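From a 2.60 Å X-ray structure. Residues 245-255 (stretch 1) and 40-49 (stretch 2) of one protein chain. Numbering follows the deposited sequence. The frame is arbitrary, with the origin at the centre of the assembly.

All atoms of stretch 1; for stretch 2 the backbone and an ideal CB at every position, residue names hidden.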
# COMPACT_ATOMS: atom_id res chain seq x y z
N MSE A 245 2.31 -6.97 10.97
CA MSE A 245 2.04 -6.08 9.85
C MSE A 245 1.05 -5.01 10.27
O MSE A 245 -0.02 -5.31 10.79
CB MSE A 245 1.49 -6.91 8.69
CG MSE A 245 1.17 -6.10 7.45
SE MSE A 245 0.54 -7.20 5.97
CE MSE A 245 2.22 -7.48 5.05
N ASP A 246 1.40 -3.75 10.06
CA ASP A 246 0.51 -2.66 10.42
C ASP A 246 -0.51 -2.42 9.31
O ASP A 246 -0.16 -2.03 8.19
CB ASP A 246 1.33 -1.39 10.70
CG ASP A 246 0.48 -0.25 11.21
OD1 ASP A 246 -0.33 -0.49 12.12
OD2 ASP A 246 0.64 0.89 10.71
N PRO A 247 -1.80 -2.63 9.63
CA PRO A 247 -2.89 -2.45 8.68
C PRO A 247 -3.00 -1.09 7.99
O PRO A 247 -3.41 -1.02 6.83
CB PRO A 247 -4.13 -2.81 9.52
CG PRO A 247 -3.73 -2.41 10.90
CD PRO A 247 -2.31 -2.86 10.99
N ILE A 248 -2.62 -0.02 8.68
CA ILE A 248 -2.67 1.33 8.12
C ILE A 248 -1.51 1.60 7.16
O ILE A 248 -1.66 2.30 6.16
CB ILE A 248 -2.63 2.38 9.23
CG1 ILE A 248 -3.66 2.01 10.31
CG2 ILE A 248 -2.89 3.78 8.62
CD1 ILE A 248 -3.54 2.81 11.60
N GLY A 249 -0.36 1.05 7.49
CA GLY A 249 0.80 1.25 6.65
C GLY A 249 0.67 0.57 5.30
O GLY A 249 1.06 1.15 4.28
N PHE A 250 0.12 -0.64 5.29
CA PHE A 250 -0.05 -1.41 4.06
C PHE A 250 -1.37 -1.17 3.32
O PHE A 250 -1.72 -1.89 2.38
CB PHE A 250 0.14 -2.89 4.36
CG PHE A 250 1.56 -3.27 4.61
CD1 PHE A 250 2.30 -3.89 3.61
CD2 PHE A 250 2.17 -2.96 5.82
CE1 PHE A 250 3.64 -4.21 3.82
CE2 PHE A 250 3.51 -3.27 6.06
CZ PHE A 250 4.25 -3.90 5.06
N TYR A 251 -2.06 -0.14 3.78
CA TYR A 251 -3.33 0.29 3.24
C TYR A 251 -3.11 0.96 1.89
O TYR A 251 -3.93 0.81 0.99
CB TYR A 251 -3.94 1.30 4.21
CG TYR A 251 -5.44 1.43 4.12
CD1 TYR A 251 -6.05 2.05 3.02
CD2 TYR A 251 -6.25 0.92 5.13
CE1 TYR A 251 -7.44 2.16 2.94
CE2 TYR A 251 -7.63 1.02 5.06
CZ TYR A 251 -8.22 1.64 3.97
OH TYR A 251 -9.58 1.73 3.93
N PHE A 252 -2.01 1.69 1.74
CA PHE A 252 -1.72 2.38 0.48
C PHE A 252 -0.59 1.73 -0.31
O PHE A 252 0.15 0.90 0.22
CB PHE A 252 -1.33 3.84 0.72
CG PHE A 252 -2.17 4.53 1.76
CD1 PHE A 252 -1.81 4.50 3.09
CD2 PHE A 252 -3.34 5.22 1.40
CE1 PHE A 252 -2.58 5.13 4.06
CE2 PHE A 252 -4.12 5.86 2.36
CZ PHE A 252 -3.75 5.81 3.69
N THR A 253 -0.46 2.13 -1.57
CA THR A 253 0.58 1.61 -2.45
C THR A 253 1.20 2.74 -3.26
O THR A 253 1.57 2.55 -4.42
CB THR A 253 0.03 0.55 -3.45
OG1 THR A 253 -1.00 1.13 -4.27
CG2 THR A 253 -0.54 -0.67 -2.71
N ASP A 254 1.30 3.92 -2.67
CA ASP A 254 1.89 5.07 -3.35
C ASP A 254 3.41 4.94 -3.17
O ASP A 254 3.87 4.17 -2.33
CB ASP A 254 1.39 6.36 -2.72
CG ASP A 254 1.59 6.38 -1.21
OD1 ASP A 254 0.85 5.65 -0.51
OD2 ASP A 254 2.49 7.10 -0.74
N PRO A 255 4.21 5.70 -3.94
CA PRO A 255 5.68 5.68 -3.90
C PRO A 255 6.32 5.76 -2.51
O PRO A 255 7.33 5.08 -2.23
CB PRO A 255 6.06 6.87 -4.78
CG PRO A 255 4.95 6.91 -5.78
CD PRO A 255 3.72 6.68 -4.92
N UNK A 40 -8.38 12.19 6.19
CA UNK A 40 -7.82 11.70 7.45
C UNK A 40 -6.79 10.60 7.39
O UNK A 40 -5.78 10.64 8.10
CB UNK A 40 -8.97 11.20 8.33
N UNK A 41 -7.03 9.59 6.57
CA UNK A 41 -6.09 8.48 6.47
C UNK A 41 -4.65 8.97 6.43
O UNK A 41 -3.80 8.45 7.13
CB UNK A 41 -6.39 7.64 5.23
N UNK A 42 -4.41 9.98 5.61
CA UNK A 42 -3.09 10.54 5.44
C UNK A 42 -2.40 10.88 6.77
O UNK A 42 -1.24 10.54 6.99
CB UNK A 42 -3.18 11.79 4.57
N UNK A 43 -3.14 11.53 7.66
CA UNK A 43 -2.59 11.90 8.96
C UNK A 43 -2.58 10.73 9.93
O UNK A 43 -2.48 10.93 11.14
CB UNK A 43 -3.39 13.06 9.56
N UNK A 44 -2.69 9.52 9.41
CA UNK A 44 -2.65 8.34 10.26
C UNK A 44 -1.63 7.33 9.77
O UNK A 44 -1.14 6.50 10.54
CB UNK A 44 -4.03 7.69 10.33
N UNK A 45 -1.32 7.41 8.48
CA UNK A 45 -0.35 6.51 7.86
C UNK A 45 1.03 6.73 8.46
O UNK A 45 1.54 7.84 8.46
CB UNK A 45 -0.31 6.72 6.34
N UNK A 46 1.66 5.68 9.00
CA UNK A 46 2.98 5.85 9.60
C UNK A 46 4.04 6.30 8.61
O UNK A 46 5.07 6.84 9.01
CB UNK A 46 3.42 4.54 10.25
N UNK A 47 3.81 6.10 7.33
CA UNK A 47 4.81 6.51 6.37
C UNK A 47 4.63 7.99 5.98
O UNK A 47 5.49 8.59 5.33
CB UNK A 47 4.74 5.62 5.13
N UNK A 48 3.52 8.57 6.42
CA UNK A 48 3.22 9.98 6.14
C UNK A 48 3.51 10.86 7.36
O UNK A 48 4.60 11.42 7.48
CB UNK A 48 1.76 10.14 5.72
N UNK A 49 2.53 10.97 8.26
CA UNK A 49 2.67 11.78 9.48
C UNK A 49 4.07 11.58 10.05
O UNK A 49 4.60 12.46 10.74
CB UNK A 49 1.61 11.41 10.52

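Position 40 has nothing of stretch 1 within reach of its CB, so the visible surface sets no rule, and many side chains would serve. The residue is Glu-40.

At 41 the CB points toward stretch 1 and lies 3.6 Å from Phe-252 CZ, at the edge of that ring. A short or medium side chain that can pass the ring suits. Asn-41 does so: its CB packs on the ring edge, and its OD1 accepts a 3.3 Å hydrogen bond from a water that is also weakly bonded to Tyr-251 OH.

Positions 42 and 43 offer stretch 1 little: the first CB points away and the second is out of reach. Stretch 1 sets no rule for either. They are Val-42 and Phe-43.

At 44 the CB points sideways, 4.4 Å from Ile-248 CG2. Any side chain with an aliphatic stem could cover that methyl, and a long one could run on past it. Lys-44 does this, its end leading away to a salt bridge with Glu-40, NZ to OE2 at 2.7 Å.

Position 45 sits where the backbones come closest, its CA 5.5 Å from that of Gly-249. The CB, also sideways, is 3.6 Å from Phe-252 CE1, so a compact side chain fits best, polar or apolar. Asn-45 places ND2 3.2 Å from Phe-252 CD1 and OD1 3.6 Å from Gly-249 CA.

At 46 phi is -62°, which proline accepts, and the CB points toward stretch 1, 4.6 Å from Asp-246 OD2. Small polar residues would also be plausible. Pro-46 brings its CG to 3.6 Å from Asp-246 OD2 and 3.9 Å from Gly-249 CA, while its CD meets Ile-248 CG2 at 4.2 Å. A CB on Gly-249 would lie only 3.4 Å from Pro-46 CG.

At 47 the CB points toward stretch 1 but has none of it within 5.5 Å; a long or aromatic side chain could bridge the gap. Tyr-47 sets its ring edge against the glycine carbonyl, CE1 to Gly-249 O at 3.6 Å, and its OH reaches 4.1 Å from Phe-250 CE2.

Position 48 likewise points across a gap, toward the Phe-252 ring and the Asp-254 carboxylate. A long side chain ending in a donor suits. Tyr-48 lies obliquely to Phe-252, ring centroids 5.6 Å apart, and carries its OH to 3.0 Å from Asp-254 OD1.

Position 49 is out of reach and unconstrained here; it is Lys-49.

Stretch 2 (40-49) ENVFKNPYYK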
# COMPACT_ATOMS: atom_id res chain seq x y z
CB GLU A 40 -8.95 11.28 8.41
CG GLU A 40 -9.23 12.33 9.48
CD GLU A 40 -8.03 12.59 10.39
OE1 GLU A 40 -7.95 13.71 10.96
OE2 GLU A 40 -7.18 11.68 10.55
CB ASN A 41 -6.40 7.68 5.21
CG ASN A 41 -7.81 7.17 5.21
OD1 ASN A 41 -8.18 6.41 6.10
ND2 ASN A 41 -8.62 7.60 4.23
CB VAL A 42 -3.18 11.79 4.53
CG1 VAL A 42 -1.82 12.43 4.34
CG2 VAL A 42 -3.78 11.38 3.20
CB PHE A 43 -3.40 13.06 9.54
CG PHE A 43 -3.46 14.25 8.64
CD1 PHE A 43 -4.25 14.22 7.49
CD2 PHE A 43 -2.69 15.37 8.90
CE1 PHE A 43 -4.25 15.29 6.62
CE2 PHE A 43 -2.69 16.44 8.03
CZ PHE A 43 -3.46 16.41 6.89
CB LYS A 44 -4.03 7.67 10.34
CG LYS A 44 -5.01 8.36 11.27
CD LYS A 44 -6.21 7.46 11.53
CE LYS A 44 -7.22 8.13 12.44
NZ LYS A 44 -7.69 9.43 11.86
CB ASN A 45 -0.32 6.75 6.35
CG ASN A 45 0.54 5.76 5.63
OD1 ASN A 45 1.05 4.80 6.21
ND2 ASN A 45 0.71 5.97 4.33
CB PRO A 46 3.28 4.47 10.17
CG PRO A 46 2.56 3.56 9.22
CD PRO A 46 1.24 4.28 9.07
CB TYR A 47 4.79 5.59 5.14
CG TYR A 47 5.08 4.14 5.47
CD1 TYR A 47 4.27 3.11 4.97
CD2 TYR A 47 6.14 3.79 6.32
CE1 TYR A 47 4.50 1.78 5.31
CE2 TYR A 47 6.38 2.45 6.67
CZ TYR A 47 5.55 1.45 6.16
OH TYR A 47 5.74 0.13 6.51
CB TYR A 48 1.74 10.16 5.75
CG TYR A 48 1.31 9.62 4.39
CD1 TYR A 48 -0.04 9.47 4.09
CD2 TYR A 48 2.25 9.31 3.39
CE1 TYR A 48 -0.47 9.02 2.85
CE2 TYR A 48 1.82 8.85 2.13
CZ TYR A 48 0.45 8.72 1.87
OH TYR A 48 -0.01 8.31 0.64
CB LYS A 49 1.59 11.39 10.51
CG LYS A 49 1.69 9.96 11.06
CD LYS A 49 0.49 9.60 11.94
CE LYS A 49 0.44 10.40 13.26
NZ LYS A 49 0.24 11.87 13.09
O HOH W 1 -9.74 3.51 6.12
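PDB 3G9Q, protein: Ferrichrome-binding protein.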